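Local coordinates for prolyl oligopeptidase (Galerina marginata, PDB 5N4B), which excises and macrocyclises peptide precursors of the amanitin toxins, cleaving on the C-terminal side of proline residues as a serine peptidase, at residues 121-125 / 126-130; 179-183 / 184-188; 449-453 / 454-458. The protein carries 1 engineered substitution. All blocks are in the same frame, centred on the assembly; numbering follows the deposited sequence.

Interaction 1 (121-125 / 126-130); sequences FSKGD and DNVGD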
loop_
_atom_site.group_PDB
_atom_site.type_symbol
_atom_site.label_atom_id
_atom_site.label_comp_id
_atom_site.label_asym_id
_atom_site.label_seq_id
_atom_site.Cartn_x
_atom_site.Cartn_y
_atom_site.Cartn_z
ATOM N N PHE A 121 11.972 18.325 -19.978
ATOM C CA PHE A 121 12.419 18.125 -18.610
ATOM C C PHE A 121 13.927 17.968 -18.475
ATOM O O PHE A 121 14.443 18.098 -17.345
ATOM C CB PHE A 121 11.660 16.976 -17.935
ATOM C CG PHE A 121 10.242 17.275 -17.690
ATOM C CD1 PHE A 121 9.844 18.010 -16.595
ATOM C CD2 PHE A 121 9.269 16.810 -18.555
ATOM C CE1 PHE A 121 8.542 18.260 -16.364
ATOM C CE2 PHE A 121 7.927 17.075 -18.361
ATOM C CZ PHE A 121 7.547 17.810 -17.243
ATOM N N SER A 122 14.637 17.771 -19.585
ATOM C CA SER A 122 16.100 17.768 -19.527
ATOM C C SER A 122 16.651 19.109 -19.082
ATOM O O SER A 122 17.812 19.171 -18.659
ATOM C CB SER A 122 16.727 17.360 -20.877
ATOM O OG SER A 122 16.613 18.366 -21.886
ATOM N N LYS A 123 15.875 20.177 -19.177
ATOM C CA LYS A 123 16.334 21.483 -18.731
ATOM C C LYS A 123 16.307 21.636 -17.216
ATOM O O LYS A 123 16.909 22.575 -16.688
ATOM C CB LYS A 123 15.493 22.591 -19.374
ATOM C CG LYS A 123 15.714 22.695 -20.886
ATOM C CD LYS A 123 14.774 23.725 -21.502
ATOM C CE LYS A 123 15.096 23.940 -22.971
ATOM N NZ LYS A 123 13.873 23.849 -23.817
ATOM N N GLY A 124 15.649 20.736 -16.498
ATOM C CA GLY A 124 15.601 20.843 -15.053
ATOM C C GLY A 124 14.275 21.381 -14.545
ATOM O O GLY A 124 13.727 22.376 -15.041
ATOM N N ASP A 125 13.752 20.706 -13.518
ATOM C CA ASP A 125 12.430 21.014 -12.988
ATOM C C ASP A 125 12.265 22.492 -12.610
ATOM O O ASP A 125 11.234 23.095 -12.910
ATOM C CB ASP A 125 12.154 20.123 -11.792
ATOM C CG ASP A 125 12.112 18.676 -12.188
ATOM O OD1 ASP A 125 13.196 18.094 -12.465
ATOM O OD2 ASP A 125 10.981 18.122 -12.303
ATOM N N ASP A 126 13.259 23.080 -11.930
ATOM C CA ASP A 126 13.183 24.492 -11.540
ATOM C C ASP A 126 13.362 25.457 -12.692
ATOM O O ASP A 126 13.039 26.637 -12.555
ATOM C CB ASP A 126 14.225 24.811 -10.488
ATOM C CG ASP A 126 13.789 24.374 -9.149
ATOM O OD1 ASP A 126 12.691 24.809 -8.714
ATOM O OD2 ASP A 126 14.529 23.589 -8.534
ATOM N N ASN A 127 13.888 25.004 -13.794
ATOM C CA ASN A 127 13.978 25.843 -14.967
ATOM C C ASN A 127 12.738 25.805 -15.824
ATOM O O ASN A 127 12.538 26.724 -16.625
ATOM C CB ASN A 127 15.173 25.420 -15.798
ATOM C CG ASN A 127 16.498 25.808 -15.144
ATOM O OD1 ASN A 127 16.619 26.889 -14.579
ATOM N ND2 ASN A 127 17.468 24.907 -15.185
ATOM N N VAL A 128 11.907 24.760 -15.709
ATOM C CA VAL A 128 10.708 24.651 -16.532
ATOM C C VAL A 128 9.418 24.809 -15.730
ATOM O O VAL A 128 8.327 24.879 -16.330
ATOM C CB VAL A 128 10.661 23.339 -17.340
ATOM C CG1 VAL A 128 11.876 23.177 -18.280
ATOM C CG2 VAL A 128 10.524 22.138 -16.418
ATOM N N GLY A 129 9.507 24.874 -14.400
ATOM C CA GLY A 129 8.338 24.973 -13.543
ATOM C C GLY A 129 8.593 25.829 -12.332
ATOM O O GLY A 129 9.739 26.199 -12.034
ATOM N N ASP A 130 7.499 26.249 -11.723
ATOM C CA ASP A 130 7.524 26.977 -10.461
ATOM C C ASP A 130 6.719 26.170 -9.443
ATOM O O ASP A 130 5.853 25.359 -9.792
ATOM C CB ASP A 130 6.827 28.366 -10.550
ATOM C CG ASP A 130 7.288 29.247 -11.728
ATOM O OD1 ASP A 130 8.482 29.475 -11.811
ATOM O OD2 ASP A 130 6.424 29.682 -12.547
#

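Interaction 2 (179-183 / 184-188); sequences SPLSQ and ASVAQ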
loop_
_atom_site.group_PDB
_atom_site.type_symbol
_atom_site.label_atom_id
_atom_site.label_comp_id
_atom_site.label_asym_id
_atom_site.label_seq_id
_atom_site.Cartn_x
_atom_site.Cartn_y
_atom_site.Cartn_z
ATOM N N SER A 179 -3.357 30.281 -6.883
ATOM C CA SER A 179 -2.893 30.720 -5.564
ATOM C C SER A 179 -1.913 29.690 -5.018
ATOM O O SER A 179 -2.327 28.733 -4.343
ATOM C CB SER A 179 -4.070 30.919 -4.616
ATOM O OG SER A 179 -3.652 31.363 -3.340
ATOM N N PRO A 180 -0.623 29.847 -5.278
ATOM C CA PRO A 180 0.344 28.858 -4.797
ATOM C C PRO A 180 0.462 28.851 -3.273
ATOM O O PRO A 180 0.111 29.810 -2.571
ATOM C CB PRO A 180 1.664 29.269 -5.455
ATOM C CG PRO A 180 1.440 30.515 -6.119
ATOM C CD PRO A 180 -0.009 30.881 -6.125
ATOM N N LEU A 181 0.893 27.703 -2.750
ATOM C CA LEU A 181 1.287 27.564 -1.354
ATOM C C LEU A 181 2.766 27.225 -1.388
ATOM O O LEU A 181 3.151 26.118 -1.762
ATOM C CB LEU A 181 0.522 26.455 -0.626
ATOM C CG LEU A 181 0.880 26.380 0.858
ATOM C CD1 LEU A 181 0.258 27.562 1.573
ATOM C CD2 LEU A 181 0.384 25.051 1.456
ATOM N N SER A 182 3.601 28.159 -0.963
ATOM C CA SER A 182 5.046 27.994 -0.989
ATOM C C SER A 182 5.627 28.733 0.198
ATOM O O SER A 182 4.939 29.483 0.876
ATOM C CB SER A 182 5.609 28.560 -2.265
ATOM O OG SER A 182 5.432 29.995 -2.235
ATOM N N GLN A 183 6.919 28.509 0.454
ATOM C CA GLN A 183 7.574 29.267 1.510
ATOM C C GLN A 183 7.449 30.767 1.257
ATOM O O GLN A 183 7.208 31.548 2.200
ATOM C CB GLN A 183 9.062 28.917 1.566
ATOM C CG GLN A 183 9.359 27.519 1.967
ATOM C CD GLN A 183 9.189 27.341 3.449
ATOM O OE1 GLN A 183 8.780 28.265 4.155
ATOM N NE2 GLN A 183 9.516 26.157 3.936
ATOM N N ALA A 184 7.569 31.175 -0.012
ATOM C CA ALA A 184 7.453 32.594 -0.342
ATOM C C ALA A 184 6.049 33.104 -0.087
ATOM O O ALA A 184 5.853 34.158 0.531
ATOM C CB ALA A 184 7.863 32.855 -1.789
ATOM N N SER A 185 5.041 32.349 -0.513
ATOM C CA SER A 185 3.679 32.845 -0.396
ATOM C C SER A 185 3.251 32.956 1.043
ATOM O O SER A 185 2.537 33.908 1.395
ATOM C CB SER A 185 2.707 31.958 -1.190
ATOM O OG SER A 185 2.431 30.751 -0.510
ATOM N N VAL A 186 3.662 32.023 1.906
ATOM C CA VAL A 186 3.323 32.082 3.322
ATOM C C VAL A 186 4.023 33.273 3.977
ATOM O O VAL A 186 3.452 33.941 4.846
ATOM C CB VAL A 186 3.674 30.752 4.019
ATOM C CG1 VAL A 186 3.491 30.857 5.494
ATOM C CG2 VAL A 186 2.833 29.573 3.464
ATOM N N ALA A 187 5.281 33.533 3.625
ATOM C CA ALA A 187 5.964 34.683 4.224
ATOM C C ALA A 187 5.311 35.993 3.803
ATOM O O ALA A 187 5.238 36.946 4.589
ATOM C CB ALA A 187 7.417 34.649 3.795
ATOM N N GLN A 188 4.842 36.068 2.583
ATOM C CA GLN A 188 4.402 37.302 1.954
ATOM C C GLN A 188 2.935 37.632 2.174
ATOM O O GLN A 188 2.528 38.771 1.907
ATOM C CB GLN A 188 4.739 37.260 0.464
ATOM C CG GLN A 188 6.229 37.336 0.265
ATOM C CD GLN A 188 6.700 36.893 -1.097
ATOM O OE1 GLN A 188 5.935 36.783 -2.035
ATOM N NE2 GLN A 188 7.984 36.631 -1.195
#

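Interaction 3 (449-453 / 454-458); sequences TKVNE and LDPDD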
loop_
_atom_site.group_PDB
_atom_site.type_symbol
_atom_site.label_atom_id
_atom_site.label_comp_id
_atom_site.label_asym_id
_atom_site.label_seq_id
_atom_site.Cartn_x
_atom_site.Cartn_y
_atom_site.Cartn_z
ATOM N N THR A 449 14.544 8.353 -14.416
ATOM C CA THR A 449 15.100 8.698 -13.115
ATOM C C THR A 449 16.562 8.282 -13.085
ATOM O O THR A 449 16.891 7.140 -13.408
ATOM C CB THR A 449 14.295 7.989 -12.022
ATOM O OG1 THR A 449 12.917 8.359 -12.110
ATOM C CG2 THR A 449 14.749 8.402 -10.635
ATOM N N LYS A 450 17.431 9.212 -12.695
ATOM C CA LYS A 450 18.871 8.987 -12.581
ATOM C C LYS A 450 19.221 8.882 -11.111
ATOM O O LYS A 450 18.960 9.806 -10.340
ATOM C CB LYS A 450 19.665 10.146 -13.191
ATOM C CG LYS A 450 19.345 10.486 -14.625
ATOM C CD LYS A 450 19.376 9.262 -15.517
ATOM C CE LYS A 450 19.119 9.662 -16.978
ATOM N NZ LYS A 450 17.909 10.573 -17.143
ATOM N N VAL A 451 19.822 7.775 -10.716
ATOM C CA VAL A 451 20.066 7.519 -9.292
ATOM C C VAL A 451 21.451 8.009 -8.881
ATOM O O VAL A 451 22.140 8.664 -9.675
ATOM C CB VAL A 451 19.761 6.072 -8.928
ATOM C CG1 VAL A 451 18.301 5.764 -9.285
ATOM C CG2 VAL A 451 20.750 5.108 -9.609
ATOM N N ASN A 452 21.852 7.729 -7.649
ATOM C CA ASN A 452 23.107 8.242 -7.075
ATOM C C ASN A 452 23.960 7.079 -6.582
ATOM O O ASN A 452 23.485 6.229 -5.801
ATOM C CB ASN A 452 22.825 9.186 -5.921
ATOM C CG ASN A 452 24.064 9.902 -5.440
ATOM O OD1 ASN A 452 24.852 10.387 -6.244
ATOM N ND2 ASN A 452 24.254 9.939 -4.143
ATOM N N GLU A 453 25.217 7.077 -7.032
ATOM C CA GLU A 453 26.234 6.078 -6.675
ATOM C C GLU A 453 25.997 4.716 -7.330
ATOM O O GLU A 453 26.844 4.231 -8.104
ATOM C CB GLU A 453 26.440 5.971 -5.172
ATOM C CG GLU A 453 26.964 7.303 -4.514
ATOM C CD GLU A 453 27.475 7.122 -3.102
ATOM O OE1 GLU A 453 27.470 5.998 -2.588
ATOM O OE2 GLU A 453 27.874 8.117 -2.448
ATOM N N LEU A 454 24.819 4.161 -7.112
ATOM C CA LEU A 454 24.399 2.911 -7.702
ATOM C C LEU A 454 24.370 3.023 -9.217
ATOM O O LEU A 454 23.951 4.028 -9.773
ATOM C CB LEU A 454 22.941 2.625 -7.299
ATOM C CG LEU A 454 22.640 2.106 -5.933
ATOM C CD1 LEU A 454 21.145 2.079 -5.721
ATOM C CD2 LEU A 454 23.293 0.706 -5.698
ATOM N N ASP A 455 24.695 1.918 -9.878
ATOM C CA ASP A 455 24.386 1.757 -11.300
ATOM C C ASP A 455 23.379 0.620 -11.414
ATOM O O ASP A 455 23.712 -0.551 -11.155
ATOM C CB ASP A 455 25.639 1.457 -12.122
ATOM C CG ASP A 455 25.367 1.380 -13.650
ATOM O OD1 ASP A 455 24.200 1.288 -14.081
ATOM O OD2 ASP A 455 26.371 1.384 -14.432
ATOM N N PRO A 456 22.149 0.912 -11.789
ATOM C CA PRO A 456 21.157 -0.149 -11.872
ATOM C C PRO A 456 21.536 -1.296 -12.781
ATOM O O PRO A 456 21.071 -2.418 -12.573
ATOM C CB PRO A 456 19.916 0.585 -12.365
ATOM C CG PRO A 456 20.092 1.975 -11.947
ATOM C CD PRO A 456 21.569 2.236 -12.060
ATOM N N ASP A 457 22.369 -1.053 -13.786
ATOM C CA ASP A 457 22.822 -2.089 -14.697
ATOM C C ASP A 457 23.693 -3.133 -14.023
ATOM O O ASP A 457 23.916 -4.195 -14.610
ATOM C CB ASP A 457 23.649 -1.507 -15.850
ATOM C CG ASP A 457 22.823 -0.651 -16.802
ATOM O OD1 ASP A 457 21.568 -0.731 -16.779
ATOM O OD2 ASP A 457 23.451 0.127 -17.562
ATOM N N ASP A 458 24.165 -2.871 -12.808
ATOM C CA ASP A 458 24.955 -3.825 -12.048
ATOM C C ASP A 458 24.110 -4.920 -11.389
ATOM O O ASP A 458 24.688 -5.819 -10.747
ATOM C CB ASP A 458 25.754 -3.136 -10.926
ATOM C CG ASP A 458 26.855 -2.244 -11.406
ATOM O OD1 ASP A 458 27.278 -2.372 -12.560
ATOM O OD2 ASP A 458 27.340 -1.391 -10.605
#

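Interaction 1 (121-125 / 126-130)
Asn127 reaches back across the start of a short helix to the carbonyl oxygen of Lys123. Its ND2 lies 2.8 Å from Lys123 O in a bond bent by only 8° at the hydrogen, the acceptor lying almost exactly in the side-chain amide plane. CG of Asn127 stands beside its own backbone N (chi1 -72°), which swings the amide toward the N-terminal end of the turn. Gly124, the N-cap, sits between the two. Its positive phi would press any beta carbon against the carbonyl oxygen of Lys123, hence glycine here. Gly124 O accepts from Asn127 N at 2.9 Å, and more weakly from Val128 N. Asp125 O then takes a weak bond from Gly129 N as the helix gives way to strand 129-133.

That strand is the outer one of the first four-stranded blade of the beta-propeller, and the dense side of the turn, formed by Phe121 and Asp125, faces the last blade. Phe121 meets Trp98 edge-to-face and touches Leu446. Buried Asp125 turns its carboxylate outward from the turn to Trp98 NE1 and, as a salt bridge, to Arg447 of strand 443-448, so a charge pair joins the first and last blades. Val128 bridges from Phe121 to the open side: its CG2 lies 4.2 Å from Phe121 CD1, Phe121 and Val128 crossing at about a right angle, while CG1 meets Lys123 CB at 3.8 Å on the outer side.

That side is loose: exposed Asp126 bonds to Tyr111, and Lys123 leads off into solvent, its ammonium in a long, weak ion pair with Asp120.

Interaction 2 (179-183 / 184-188)
Leu181 lays its CD1 methyl alongside Val186 CG2, 3.8 Å away, the branched ends meeting at a slant across the first turn of helix 183-188. CG of Leu181 is anti to its backbone N (chi1 -176°), and although the side chain sets out away from the helix, this brings its end back to the valine. The leucine is buried, resting also on Val137, Leu138 and Phe133, whereas Val186 is exposed on its outer side; the apolar pair joins the residue before the N-cap to the first turn of the helix.

Ser182 and Ser185 exchange side-chain-to-backbone hydrogen bonds in both directions. Ser182 OG, 2.9 Å from Ser185 N, takes the amide hydrogen of a residue too early in the helix to find a carbonyl one turn back. Ser185 OG in return accepts from Ser182 N, also at 2.9 Å. Both hydroxyls stand between backbone N and carbonyl carbon (chi1 68° and 77°), which turns Ser182 OG forward to the Ser185 amide and Ser185 OG back to the Ser182 amide. Serine suits both places because its hydroxyl is one bond from CB and can reach a nearby backbone amide. Ser185 OG also lies 3.2 Å from Pro180 O, a carbonyl that receives a weak hydrogen bond from Arg175.

Regular helical bonding then takes over: Val186 N binds Ser182 O at 3.0 Å and Ala187 N binds Gln183 O at 3.1 Å. The reciprocal serine bonds are a capping box, and the Leu181-Val186 pair just outside them is a hydrophobic staple, together a classic N-terminal stop signal for an alpha-helix.

Interaction 3 (449-453 / 454-458)
The chain runs out along 449-452, reverses at Glu453 and continues through 454-458, ending in a 3-10 turn. The reversal is a classic gamma turn: Glu453 has phi 73° and psi -56°, and Leu454 N gives a weak hydrogen bond to Asn452 O at 2.8 Å. Glu453 sends its carboxylate away into solvent, as fits the corner of such a turn.

Inside the bend, Val451 points at the returning chain. Its CG2 lies 3.4 Å from Leu454 O. The same methyl also meets Pro456 CD at 3.9 Å, so it is shared by the two residues. With chi1 at -58° that methyl occupies the slot between backbone N and carbonyl carbon. Pro456 presents the CD and CG side of its ring, and its fixed phi suits the first position of the 3-10 segment. Asp455, just before that segment, forms an Asx turn: its OD1 accepts from Asp457 N at 3.0 Å, approached from above the carboxylate plane.

In the surrounding fold, Leu454 leans on Leu513 and Thr514 of helix 510-519, Val451 on Tyr82 and Pro427, and Asn452 ND2 bonds to Ala78 O. Across the bend lie one weak bond and the contacts of one Val451 methyl, while its residues also touch the propeller at Pro427 and the hydrolase helix 510-519, which is consistent with the surroundings holding it too.

Overall arrangement
Along the chain the three contacts follow in order. Interactions 1 and 2 belong to the beta-propeller, with centres 20 Å apart. They are bridged by strand 129-133: interaction 1 runs into its start, while the loop of interaction 2, reached from the second blade, forms backbone bonds near its far end. Interaction 3 lies 22 Å from interaction 1 and 35 Å from interaction 2, centre to centre, and spans the passage from strand 443-448, last of the propeller, to strand 459-467, at the edge of the eight-stranded hydrolase sheet. Strand 443-448 thus ties interaction 1 to interaction 3, placing the junction of first and last blades about 8 Å, nearest atoms, from an interdomain linker of this closed form.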